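Local coordinates for protein hydroxyglutarate synthase (PDB 6W1G) that catalyses the iron(II)-dependent decarboxylation and hydroxylation of 2-oxoadipate to D-2-hydroxyglutarate, a step of D-lysine catabolism, at residues Pro9-Arg13 with Val90-Gln94; Leu56-Gly60 with Arg360-Thr364; Val75-Leu81 with Thr130-Arg134; Pro247-Val251 with Ala326-Ala330. All blocks are in the same frame, centred on the assembly; numbering follows the deposited sequence. Where two conformers were deposited one is given.

Contact 1. Residues Pro9-Arg13 with Val90-Gln94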
loop_
_atom_site.group_PDB
_atom_site.type_symbol
_atom_site.label_atom_id
_atom_site.label_comp_id
_atom_site.label_asym_id
_atom_site.label_seq_id
_atom_site.Cartn_x
_atom_site.Cartn_y
_atom_site.Cartn_z
ATOM N N PRO A 9 2.492 -19.539 -2.223
ATOM C CA PRO A 9 1.952 -18.301 -2.775
ATOM C C PRO A 9 2.812 -17.086 -2.448
ATOM O O PRO A 9 2.914 -16.160 -3.261
ATOM C CB PRO A 9 0.572 -18.216 -2.114
ATOM C CG PRO A 9 0.202 -19.665 -1.884
ATOM C CD PRO A 9 1.471 -20.334 -1.509
ATOM N N ASP A 10 3.441 -17.065 -1.266
ATOM C CA ASP A 10 4.300 -15.931 -0.923
ATOM C C ASP A 10 5.469 -15.801 -1.889
ATOM O O ASP A 10 5.875 -14.692 -2.251
ATOM C CB ASP A 10 4.852 -16.104 0.501
ATOM C CG ASP A 10 3.785 -16.068 1.577
ATOM O OD1 ASP A 10 2.749 -15.382 1.445
ATOM O OD2 ASP A 10 4.014 -16.734 2.594
ATOM N N SER A 11 6.021 -16.925 -2.343
ATOM C CA SER A 11 7.128 -16.882 -3.296
ATOM C C SER A 11 6.663 -16.359 -4.642
ATOM O O SER A 11 7.396 -15.640 -5.322
ATOM C CB SER A 11 7.801 -18.242 -3.430
ATOM O OG SER A 11 7.017 -19.180 -4.135
ATOM N N ILE A 12 5.472 -16.756 -5.081
ATOM C CA ILE A 12 4.927 -16.222 -6.326
ATOM C C ILE A 12 4.741 -14.705 -6.214
ATOM O O ILE A 12 5.072 -13.961 -7.147
ATOM C CB ILE A 12 3.593 -16.891 -6.703
ATOM C CG1 ILE A 12 3.737 -18.421 -6.712
ATOM C CG2 ILE A 12 3.139 -16.447 -8.073
ATOM C CD1 ILE A 12 2.439 -19.164 -7.091
ATOM N N ARG A 13 4.216 -14.229 -5.071
ATOM C CA ARG A 13 4.048 -12.797 -4.867
ATOM C C ARG A 13 5.381 -12.068 -4.959
ATOM O O ARG A 13 5.486 -11.020 -5.604
ATOM C CB ARG A 13 3.396 -12.552 -3.510
ATOM C CG ARG A 13 3.072 -11.111 -3.262
ATOM C CD ARG A 13 2.239 -10.869 -2.017
ATOM N NE ARG A 13 2.904 -11.275 -0.810
ATOM C CZ ARG A 13 2.727 -12.394 -0.115
ATOM N NH1 ARG A 13 1.875 -13.325 -0.486
ATOM N NH2 ARG A 13 3.442 -12.589 0.979
ATOM N N VAL A 90 -3.971 -16.208 -6.092
ATOM C CA VAL A 90 -2.900 -17.150 -6.451
ATOM C C VAL A 90 -1.627 -16.802 -5.711
ATOM O O VAL A 90 -0.812 -17.664 -5.372
ATOM C CB VAL A 90 -2.671 -17.146 -7.985
ATOM C CG1 VAL A 90 -1.460 -17.991 -8.340
ATOM C CG2 VAL A 90 -3.923 -17.646 -8.674
ATOM N N MET A 91 -1.418 -15.506 -5.474
ATOM C CA MET A 91 -0.236 -14.973 -4.809
ATOM C C MET A 91 -0.466 -14.663 -3.338
ATOM O O MET A 91 0.287 -13.870 -2.756
ATOM C CB MET A 91 0.231 -13.734 -5.556
ATOM C CG MET A 91 0.592 -14.058 -6.973
ATOM S SD MET A 91 1.279 -12.714 -7.909
ATOM C CE MET A 91 -0.049 -11.763 -8.079
ATOM N N GLY A 92 -1.493 -15.255 -2.727
ATOM C CA GLY A 92 -1.674 -15.074 -1.318
ATOM C C GLY A 92 -2.124 -13.685 -0.913
ATOM O O GLY A 92 -1.927 -13.303 0.250
ATOM N N MET A 93 -2.715 -12.930 -1.839
ATOM C CA MET A 93 -3.113 -11.556 -1.569
ATOM C C MET A 93 -4.612 -11.514 -1.444
ATOM O O MET A 93 -5.304 -11.972 -2.368
ATOM C CB MET A 93 -2.635 -10.668 -2.719
ATOM C CG MET A 93 -1.127 -10.624 -2.804
ATOM S SD MET A 93 -0.462 -10.004 -4.385
ATOM C CE MET A 93 -0.838 -8.291 -4.143
ATOM N N GLN A 94 -5.131 -10.997 -0.404
ATOM C CA GLN A 94 -6.533 -10.869 -0.080
ATOM C C GLN A 94 -6.941 -9.415 -0.049
ATOM O O GLN A 94 -6.120 -8.556 0.256
ATOM C CB GLN A 94 -6.847 -11.505 1.267
ATOM C CG GLN A 94 -6.437 -12.932 1.330
ATOM C CD GLN A 94 -6.670 -13.504 2.712
ATOM O OE1 GLN A 94 -7.766 -13.371 3.273
ATOM N NE2 GLN A 94 -5.639 -14.128 3.286
HETATM O O HOH W 1 -0.206 -14.969 2.048
#

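Contact 2. Residues Leu56-Gly60 with Arg360-Thr364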
loop_
_atom_site.group_PDB
_atom_site.type_symbol
_atom_site.label_atom_id
_atom_site.label_comp_id
_atom_site.label_asym_id
_atom_site.label_seq_id
_atom_site.Cartn_x
_atom_site.Cartn_y
_atom_site.Cartn_z
ATOM N N LEU A 56 14.217 -2.509 12.854
ATOM C CA LEU A 56 14.003 -3.312 11.667
ATOM C C LEU A 56 14.561 -4.719 11.815
ATOM O O LEU A 56 14.045 -5.670 11.199
ATOM C CB LEU A 56 14.620 -2.600 10.457
ATOM C CG LEU A 56 14.070 -1.232 10.122
ATOM C CD1 LEU A 56 14.975 -0.508 9.175
ATOM C CD2 LEU A 56 12.662 -1.334 9.513
ATOM N N ARG A 57 15.594 -4.902 12.633
ATOM C CA ARG A 57 16.083 -6.237 12.934
ATOM C C ARG A 57 15.088 -7.019 13.796
ATOM O O ARG A 57 14.751 -8.150 13.462
ATOM C CB ARG A 57 17.436 -6.150 13.656
ATOM C CG ARG A 57 18.025 -7.488 13.961
ATOM C CD ARG A 57 19.251 -7.465 14.853
ATOM N NE ARG A 57 18.993 -7.037 16.217
ATOM C CZ ARG A 57 18.477 -7.804 17.170
ATOM N NH1 ARG A 57 18.121 -9.073 16.940
ATOM N NH2 ARG A 57 18.315 -7.284 18.367
ATOM N N TRP A 58 14.570 -6.404 14.863
ATOM C CA TRP A 58 13.629 -7.100 15.737
ATOM C C TRP A 58 12.471 -7.642 14.934
ATOM O O TRP A 58 12.011 -8.762 15.168
ATOM C CB TRP A 58 13.087 -6.192 16.841
ATOM C CG TRP A 58 14.024 -5.996 17.973
ATOM C CD1 TRP A 58 14.698 -4.872 18.300
ATOM C CD2 TRP A 58 14.383 -6.972 18.971
ATOM N NE1 TRP A 58 15.481 -5.055 19.432
ATOM C CE2 TRP A 58 15.301 -6.353 19.840
ATOM C CE3 TRP A 58 14.024 -8.299 19.199
ATOM C CZ2 TRP A 58 15.860 -7.030 20.937
ATOM C CZ3 TRP A 58 14.574 -8.962 20.278
ATOM C CH2 TRP A 58 15.474 -8.332 21.108
ATOM N N THR A 59 11.894 -6.814 14.067
ATOM C CA THR A 59 10.650 -7.178 13.404
ATOM C C THR A 59 10.866 -7.984 12.138
ATOM O O THR A 59 9.897 -8.448 11.546
ATOM C CB THR A 59 9.878 -5.920 13.037
ATOM O OG1 THR A 59 10.644 -5.203 12.083
ATOM C CG2 THR A 59 9.545 -5.052 14.239
ATOM N N GLY A 60 12.108 -8.120 11.714
ATOM C CA GLY A 60 12.444 -8.765 10.480
ATOM C C GLY A 60 12.245 -7.917 9.254
ATOM O O GLY A 60 12.581 -8.373 8.145
ATOM N N ARG A 360 4.484 -5.354 18.212
ATOM C CA ARG A 360 4.965 -6.731 18.369
ATOM C C ARG A 360 5.992 -6.776 19.481
ATOM O O ARG A 360 6.788 -5.859 19.666
ATOM C CB ARG A 360 5.579 -7.253 17.048
ATOM C CG ARG A 360 4.568 -7.366 15.942
ATOM C CD ARG A 360 5.257 -7.784 14.604
ATOM N NE ARG A 360 5.617 -9.183 14.639
ATOM C CZ ARG A 360 6.636 -9.706 13.990
ATOM N NH1 ARG A 360 7.397 -8.981 13.206
ATOM N NH2 ARG A 360 6.886 -11.003 14.136
ATOM N N TYR A 361 5.947 -7.875 20.195
ATOM C CA TYR A 361 6.736 -8.140 21.372
ATOM C C TYR A 361 7.667 -9.302 21.092
ATOM O O TYR A 361 7.251 -10.281 20.475
ATOM C CB TYR A 361 5.812 -8.491 22.542
ATOM C CG TYR A 361 4.930 -7.323 22.937
ATOM C CD1 TYR A 361 3.721 -7.060 22.268
ATOM C CD2 TYR A 361 5.296 -6.458 23.925
ATOM C CE1 TYR A 361 2.908 -6.018 22.607
ATOM C CE2 TYR A 361 4.509 -5.375 24.276
ATOM C CZ TYR A 361 3.325 -5.147 23.603
ATOM O OH TYR A 361 2.568 -4.096 23.971
ATOM N N PHE A 362 8.903 -9.230 21.596
ATOM C CA PHE A 362 9.940 -10.207 21.324
ATOM C C PHE A 362 10.707 -10.569 22.591
ATOM O O PHE A 362 11.079 -9.702 23.373
ATOM C CB PHE A 362 10.929 -9.650 20.298
ATOM C CG PHE A 362 10.258 -9.207 19.025
ATOM C CD1 PHE A 362 9.873 -10.115 18.052
ATOM C CD2 PHE A 362 9.940 -7.869 18.821
ATOM C CE1 PHE A 362 9.223 -9.708 16.909
ATOM C CE2 PHE A 362 9.276 -7.475 17.669
ATOM C CZ PHE A 362 8.925 -8.378 16.720
ATOM N N ALA A 363 11.012 -11.861 22.736
ATOM C CA ALA A 363 11.931 -12.285 23.776
ATOM C C ALA A 363 13.336 -11.799 23.460
ATOM O O ALA A 363 13.829 -11.981 22.346
ATOM C CB ALA A 363 11.918 -13.808 23.826
ATOM N N THR A 364 14.003 -11.231 24.439
ATOM C CA THR A 364 15.368 -10.789 24.271
ATOM C C THR A 364 16.353 -11.894 24.632
ATOM O O THR A 364 16.019 -12.910 25.225
ATOM C CB THR A 364 15.663 -9.568 25.133
ATOM O OG1 THR A 364 15.647 -10.007 26.477
ATOM C CG2 THR A 364 14.661 -8.448 24.930
HETATM O O HOH W 2 9.134 -11.486 12.562
#

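Contact 3. Residues Val75-Leu81 with Thr130-Arg134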
loop_
_atom_site.group_PDB
_atom_site.type_symbol
_atom_site.label_atom_id
_atom_site.label_comp_id
_atom_site.label_asym_id
_atom_site.label_seq_id
_atom_site.Cartn_x
_atom_site.Cartn_y
_atom_site.Cartn_z
ATOM N N VAL A 75 -9.563 -0.620 -12.400
ATOM C CA VAL A 75 -10.334 -1.476 -13.282
ATOM C C VAL A 75 -11.689 -0.824 -13.517
ATOM O O VAL A 75 -12.100 0.110 -12.810
ATOM C CB VAL A 75 -10.475 -2.923 -12.761
ATOM C CG1 VAL A 75 -9.144 -3.579 -12.721
ATOM C CG2 VAL A 75 -11.154 -2.964 -11.401
ATOM N N GLY A 76 -12.398 -1.314 -14.531
ATOM C CA GLY A 76 -13.583 -0.652 -14.998
ATOM C C GLY A 76 -14.895 -1.352 -14.766
ATOM O O GLY A 76 -15.937 -0.728 -14.944
ATOM N N THR A 77 -14.885 -2.641 -14.445
ATOM C CA THR A 77 -16.124 -3.386 -14.305
ATOM C C THR A 77 -16.047 -4.317 -13.107
ATOM O O THR A 77 -14.961 -4.703 -12.648
ATOM C CB THR A 77 -16.447 -4.267 -15.534
ATOM O OG1 THR A 77 -15.561 -5.394 -15.528
ATOM C CG2 THR A 77 -16.376 -3.496 -16.835
ATOM N N ALA A 78 -17.225 -4.664 -12.588
ATOM C CA ALA A 78 -17.320 -5.635 -11.503
ATOM C C ALA A 78 -16.636 -6.951 -11.858
ATOM O O ALA A 78 -15.935 -7.547 -11.024
ATOM C CB ALA A 78 -18.793 -5.884 -11.119
ATOM N N GLU A 79 -16.839 -7.433 -13.082
ATOM C CA GLU A 79 -16.223 -8.687 -13.499
ATOM C C GLU A 79 -14.693 -8.588 -13.460
ATOM O O GLU A 79 -14.010 -9.540 -13.065
ATOM C CB GLU A 79 -16.740 -9.008 -14.896
ATOM C CG GLU A 79 -18.272 -9.310 -14.996
ATOM C CD GLU A 79 -19.279 -8.190 -14.651
ATOM O OE1 GLU A 79 -19.060 -6.974 -14.907
ATOM O OE2 GLU A 79 -20.367 -8.564 -14.179
ATOM N N GLU A 80 -14.143 -7.433 -13.872
ATOM C CA GLU A 80 -12.696 -7.239 -13.787
ATOM C C GLU A 80 -12.218 -7.280 -12.337
ATOM O O GLU A 80 -11.179 -7.880 -12.043
ATOM C CB GLU A 80 -12.269 -5.929 -14.458
ATOM C CG GLU A 80 -12.367 -5.988 -15.997
ATOM C CD GLU A 80 -12.087 -4.685 -16.696
ATOM O OE1 GLU A 80 -11.819 -3.670 -16.033
ATOM O OE2 GLU A 80 -12.143 -4.697 -17.940
ATOM N N LEU A 81 -12.941 -6.626 -11.436
ATOM C CA LEU A 81 -12.553 -6.634 -10.027
ATOM C C LEU A 81 -12.614 -8.039 -9.439
ATOM O O LEU A 81 -11.698 -8.479 -8.730
ATOM C CB LEU A 81 -13.434 -5.668 -9.223
ATOM C CG LEU A 81 -13.077 -5.556 -7.746
ATOM C CD1 LEU A 81 -11.683 -4.990 -7.512
ATOM C CD2 LEU A 81 -14.126 -4.713 -7.043
ATOM N N THR A 130 -6.263 -1.228 -5.580
ATOM C CA THR A 130 -7.083 -1.511 -6.745
ATOM C C THR A 130 -8.368 -0.707 -6.657
ATOM O O THR A 130 -9.186 -0.908 -5.750
ATOM C CB THR A 130 -7.379 -2.989 -6.815
ATOM O OG1 THR A 130 -6.153 -3.716 -6.859
ATOM C CG2 THR A 130 -8.197 -3.352 -8.048
ATOM N N SER A 131 -8.568 0.185 -7.633
ATOM C CA SER A 131 -9.770 1.013 -7.679
ATOM C C SER A 131 -10.718 0.504 -8.741
ATOM O O SER A 131 -10.284 0.071 -9.810
ATOM C CB SER A 131 -9.386 2.455 -7.992
ATOM O OG SER A 131 -8.505 3.009 -7.039
ATOM N N LEU A 132 -12.001 0.581 -8.426
ATOM C CA LEU A 132 -13.046 0.302 -9.385
ATOM C C LEU A 132 -13.750 1.609 -9.736
ATOM O O LEU A 132 -14.259 2.312 -8.856
ATOM C CB LEU A 132 -14.030 -0.690 -8.770
ATOM C CG LEU A 132 -15.278 -0.908 -9.597
ATOM C CD1 LEU A 132 -15.034 -1.499 -10.981
ATOM C CD2 LEU A 132 -16.248 -1.815 -8.830
ATOM N N LEU A 133 -13.742 1.936 -11.028
ATOM C CA LEU A 133 -14.440 3.100 -11.543
ATOM C C LEU A 133 -15.943 2.932 -11.355
ATOM O O LEU A 133 -16.496 1.857 -11.594
ATOM C CB LEU A 133 -14.121 3.222 -13.031
ATOM C CG LEU A 133 -14.635 4.454 -13.773
ATOM C CD1 LEU A 133 -13.861 5.680 -13.360
ATOM C CD2 LEU A 133 -14.527 4.209 -15.289
ATOM N N ARG A 134 -16.611 4.011 -10.935
ATOM C CA ARG A 134 -18.064 4.036 -10.787
ATOM C C ARG A 134 -18.640 4.848 -11.937
ATOM O O ARG A 134 -18.313 6.033 -12.092
ATOM C CB ARG A 134 -18.471 4.628 -9.440
ATOM C CG ARG A 134 -17.823 3.897 -8.266
ATOM C CD ARG A 134 -18.587 4.111 -6.960
ATOM N NE ARG A 134 -19.886 3.440 -6.978
ATOM C CZ ARG A 134 -20.783 3.535 -6.008
ATOM N NH1 ARG A 134 -20.513 4.285 -4.956
ATOM N NH2 ARG A 134 -21.948 2.884 -6.077
#

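Contact 4. Residues Pro247-Val251 with Ala326-Ala330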
loop_
_atom_site.group_PDB
_atom_site.type_symbol
_atom_site.label_atom_id
_atom_site.label_comp_id
_atom_site.label_asym_id
_atom_site.label_seq_id
_atom_site.Cartn_x
_atom_site.Cartn_y
_atom_site.Cartn_z
ATOM N N PRO A 247 11.121 16.568 -9.104
ATOM C CA PRO A 247 10.752 17.410 -7.961
ATOM C C PRO A 247 9.394 16.982 -7.462
ATOM O O PRO A 247 8.417 16.951 -8.239
ATOM C CB PRO A 247 10.693 18.824 -8.545
ATOM C CG PRO A 247 10.519 18.634 -9.974
ATOM C CD PRO A 247 11.247 17.353 -10.331
ATOM N N PRO A 248 9.274 16.666 -6.192
ATOM C CA PRO A 248 7.979 16.185 -5.725
ATOM C C PRO A 248 7.140 17.351 -5.247
ATOM O O PRO A 248 7.609 18.476 -5.088
ATOM C CB PRO A 248 8.346 15.313 -4.533
ATOM C CG PRO A 248 9.545 16.005 -3.939
ATOM C CD PRO A 248 10.320 16.495 -5.164
ATOM N N LYS A 249 5.879 17.045 -5.009
ATOM C CA LYS A 249 5.033 17.975 -4.300
ATOM C C LYS A 249 5.628 18.258 -2.933
ATOM O O LYS A 249 6.036 17.341 -2.199
ATOM C CB LYS A 249 3.647 17.358 -4.178
ATOM C CG LYS A 249 2.920 17.131 -5.516
ATOM C CD LYS A 249 2.495 18.401 -6.202
ATOM C CE LYS A 249 1.303 18.099 -7.123
ATOM N NZ LYS A 249 1.392 18.806 -8.427
ATOM N N ALA A 250 5.719 19.536 -2.593
ATOM C CA ALA A 250 6.206 19.916 -1.274
ATOM C C ALA A 250 5.275 19.458 -0.164
ATOM O O ALA A 250 5.746 19.142 0.927
ATOM C CB ALA A 250 6.348 21.425 -1.193
ATOM N N VAL A 251 3.963 19.443 -0.402
ATOM C CA VAL A 251 3.037 18.903 0.577
ATOM C C VAL A 251 3.213 17.393 0.657
ATOM O O VAL A 251 3.085 16.670 -0.332
ATOM C CB VAL A 251 1.598 19.243 0.192
ATOM C CG1 VAL A 251 0.622 18.514 1.078
ATOM C CG2 VAL A 251 1.345 20.740 0.262
ATOM N N ALA A 326 -2.468 22.839 -0.667
ATOM C CA ALA A 326 -1.963 22.947 -2.024
ATOM C C ALA A 326 -0.497 23.334 -1.954
ATOM O O ALA A 326 0.023 23.692 -0.895
ATOM C CB ALA A 326 -2.737 23.999 -2.826
ATOM N N GLU A 327 0.173 23.267 -3.104
ATOM C CA GLU A 327 1.578 23.655 -3.165
ATOM C C GLU A 327 1.777 25.120 -2.816
ATOM O O GLU A 327 2.829 25.487 -2.279
ATOM C CB GLU A 327 2.116 23.350 -4.560
ATOM C CG GLU A 327 2.191 21.849 -4.817
ATOM C CD GLU A 327 3.205 21.165 -3.930
ATOM O OE1 GLU A 327 4.408 21.383 -4.165
ATOM O OE2 GLU A 327 2.811 20.425 -2.990
ATOM N N ALA A 328 0.787 25.965 -3.102
ATOM C CA ALA A 328 0.959 27.392 -2.866
ATOM C C ALA A 328 1.035 27.700 -1.379
ATOM O O ALA A 328 1.686 28.674 -0.982
ATOM C CB ALA A 328 -0.184 28.173 -3.511
ATOM N N ASN A 329 0.383 26.886 -0.551
ATOM C CA ASN A 329 0.400 27.068 0.895
ATOM C C ASN A 329 1.273 26.050 1.622
ATOM O O ASN A 329 1.139 25.895 2.842
ATOM C CB ASN A 329 -1.036 27.013 1.427
ATOM C CG ASN A 329 -1.783 25.741 1.006
ATOM O OD1 ASN A 329 -1.229 24.638 1.010
ATOM N ND2 ASN A 329 -3.057 25.902 0.631
ATOM N N ALA A 330 2.176 25.366 0.897
ATOM C CA ALA A 330 2.822 24.165 1.438
ATOM C C ALA A 330 3.608 24.443 2.718
ATOM O O ALA A 330 3.547 23.657 3.670
ATOM C CB ALA A 330 3.734 23.516 0.395
#

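Contact 1. Residues Pro9-Arg13 with Val90-Gln94
A Schellman motif closes helix 78-90, and its turn is where Arg13, one turn into helix 9-27, delivers a hydrogen bond: Arg13 NH1 gives to Met91 O over 2.8 Å, with an N-H...O angle of 152°. Met91 O lies close to the guanidinium plane. The arginine starts with CG anti to the backbone N (chi1 -175°) and bends at chi3, which swings the guanidinium back along its own helix to Asp10. There NH1 and NH2 both converge on one oxygen, Arg13 NH2 meeting Asp10 OD1 at 2.9 Å in a salt bridge. Asp10 OD1 accepts NH1 on its anti lone pair and NH2 from above the carboxylate plane; a water bridges the same oxygen to Gly92 O.

Gly92 is the C' residue of the motif, with phi at 71°: Gly92 N bonds to Ala89 O and Met93 N to Phe88 O. A side chain here would run tight against Arg13 NH1 and Pro9 CB, so the lack of one lets the N-terminal helix come close, Pro9 CB resting 3.6 Å from Val90 O. Beside these polar groups, Ile12 CG2 sits 3.7 Å from Met91 CG, the two side chains crossing at about a right angle, while Met93 CG lies 3.5 Å from Arg13 CD. An alanine in place of Arg13 would remove the guanidinium and is likely to leave Asp10 without its charge partner and Met91 O without this donor. Arg13 NE goes to Ser124 O, and Phe182 of helix 176-188 packs on Val90 and Met91.

Contact 2. Residues Leu56-Gly60 with Arg360-Thr364
Arg360, on strand 359-363, reaches across to the C-terminal end of helix 50-59, where its NH1 makes a weak hydrogen bond to Thr59 O, 3.0 Å long and bent to 130° at the hydrogen. The carbonyl lies at the edge of the guanidinium. A water held by Arg360 NH2 at 2.8 Å also donates to Thr59 O, so the helix end is reached both directly and through solvent. A bend at chi3 (74°) folds the arginine back along its own strand, and the centre of the guanidinium lies beneath Phe362 CZ.

Two residues on, Phe362 points toward the helix. Trp58 O stands over one face of its ring, 3.4 Å from Phe362 CE1 and offset toward the rim. The indole runs alongside in the opposite direction: the planes are 27° apart but slid so far that the rings barely overlap, and the closest approach of the two side chains is Trp58 CE3 to Phe362 CB, 3.6 Å. Ala363 contributes its carbonyl, with Ala363 O at the indole edge, 3.7 Å from Trp58 CZ3. At Thr364 the methyl CG2 meets Trp58 CH2, while OG1 is turned to Gly387 O and caps the next helix at Gly367 N.

Strand 359-363 pairs antiparallel with strand 389-393, whose His390 stacks on Trp58; helix 440-458 packs against Arg360, Tyr361 and Ala363.

Contact 3. Residues Val75-Leu81 with Thr130-Arg134
Val75 uses both of its backbone polar groups on strand 127-133: Val75 N donates to Ser131 O at 2.8 Å, and Leu133 N returns a bond to Val75 O at 3.0 Å. Both are nearly straight, at 170° and 174°, and bracket Leu132, which is the parallel bridge partner of Val75.

The chain then leaves the sheet for helix 78-90, and two amides of this turn, those of Gly76 and Glu80, are met by side chains. Thr77 is the N-cap, its OG1 accepting from Glu80 N at 3.0 Å. Glu80 in turn reaches back so that its OE1 accepts a hydrogen bond from Gly76 N at 2.9 Å, and Arg154 forms a salt bridge with OE2, leaving both carboxylate oxygens bound. Ser131 OG is hydrogen-bonded to Ser110 OG.

The apolar side is filled by Leu132. Its chi1 of 171° turns the side chain away from the backbone N, which brings Leu132 CD1 to 3.6 Å from Thr77 O and CD2 to 4.0 Å from Leu81 CD2. Leu81 CD1 meets the methyl of Thr130.

Strand 127-133 lies between 69-75 and 108-114 in the mixed sheet, consistent with the beta-alpha-beta-beta-beta module of the vicinal oxygen chelate superfamily; helix 424-433 packs over Leu81 and Leu132, and helix 211-217 against Leu133.

Contact 4. Residues Pro247-Val251 with Ala326-Ala330
Neither segment is a strand: 247-251 is an extended loop that turns to helical angles at Ala250, and 326-330 is a turn leading into helix 330-341, with Val251 and Ala330 5.3 Å apart at their CA atoms. The kink at Ala250 brings two successive amides to face the same carboxylate. Ala250 N donates to Glu327 OE1 at 2.8 Å, on its syn lone pair, and Val251 N donates to Glu327 OE2 at 3.0 Å, also on the syn side, with an angle of 176°.

Glu327 gets there by bending at chi2 (-66°), and Lys249 crosses it at about a right angle, its CD 3.6 Å from Glu327 CD. The lysine's amine stays short of an ion pair. Replacing Glu327 by an alanine would probably leave the amides of Ala250 and Val251 without these acceptors and the loop less firmly held. Beside the carboxylate, Ala330 CB touches both Ala250 CB and Val251 CG2, each at 3.7 Å.

Within its own turn, Asn329 OD1 accepts from Ala326 N while ND2 bonds to Ala324 O. The 247-251 loop rests on strand 264-275 through Thr267 and Ser268, so the contact ties that strand to the turn between helices 304-321 and 330-341.

In the fold
Contacts 1 and 3 are buried, contacts 2 and 4 lie at the surface. The buried pair share helix 78-90: contact 3 lies at its start and contact 1 just beyond its end. Contact 3 is sheet pairing by straight backbone bonds, while contact 1 relies on a side-chain charge reaching a helix-ending turn. At the surface, contact 2 depends on aromatic rings and one weak arginine bond, contact 4 on a carboxylate taking two backbone amides. Contacts 1 and 4 stand on opposite sides of the chain's centre, as do 2 and 3. Contact 3 comes nearest the metal, the Ser131 side chain being about 9 Å from the bound nickel.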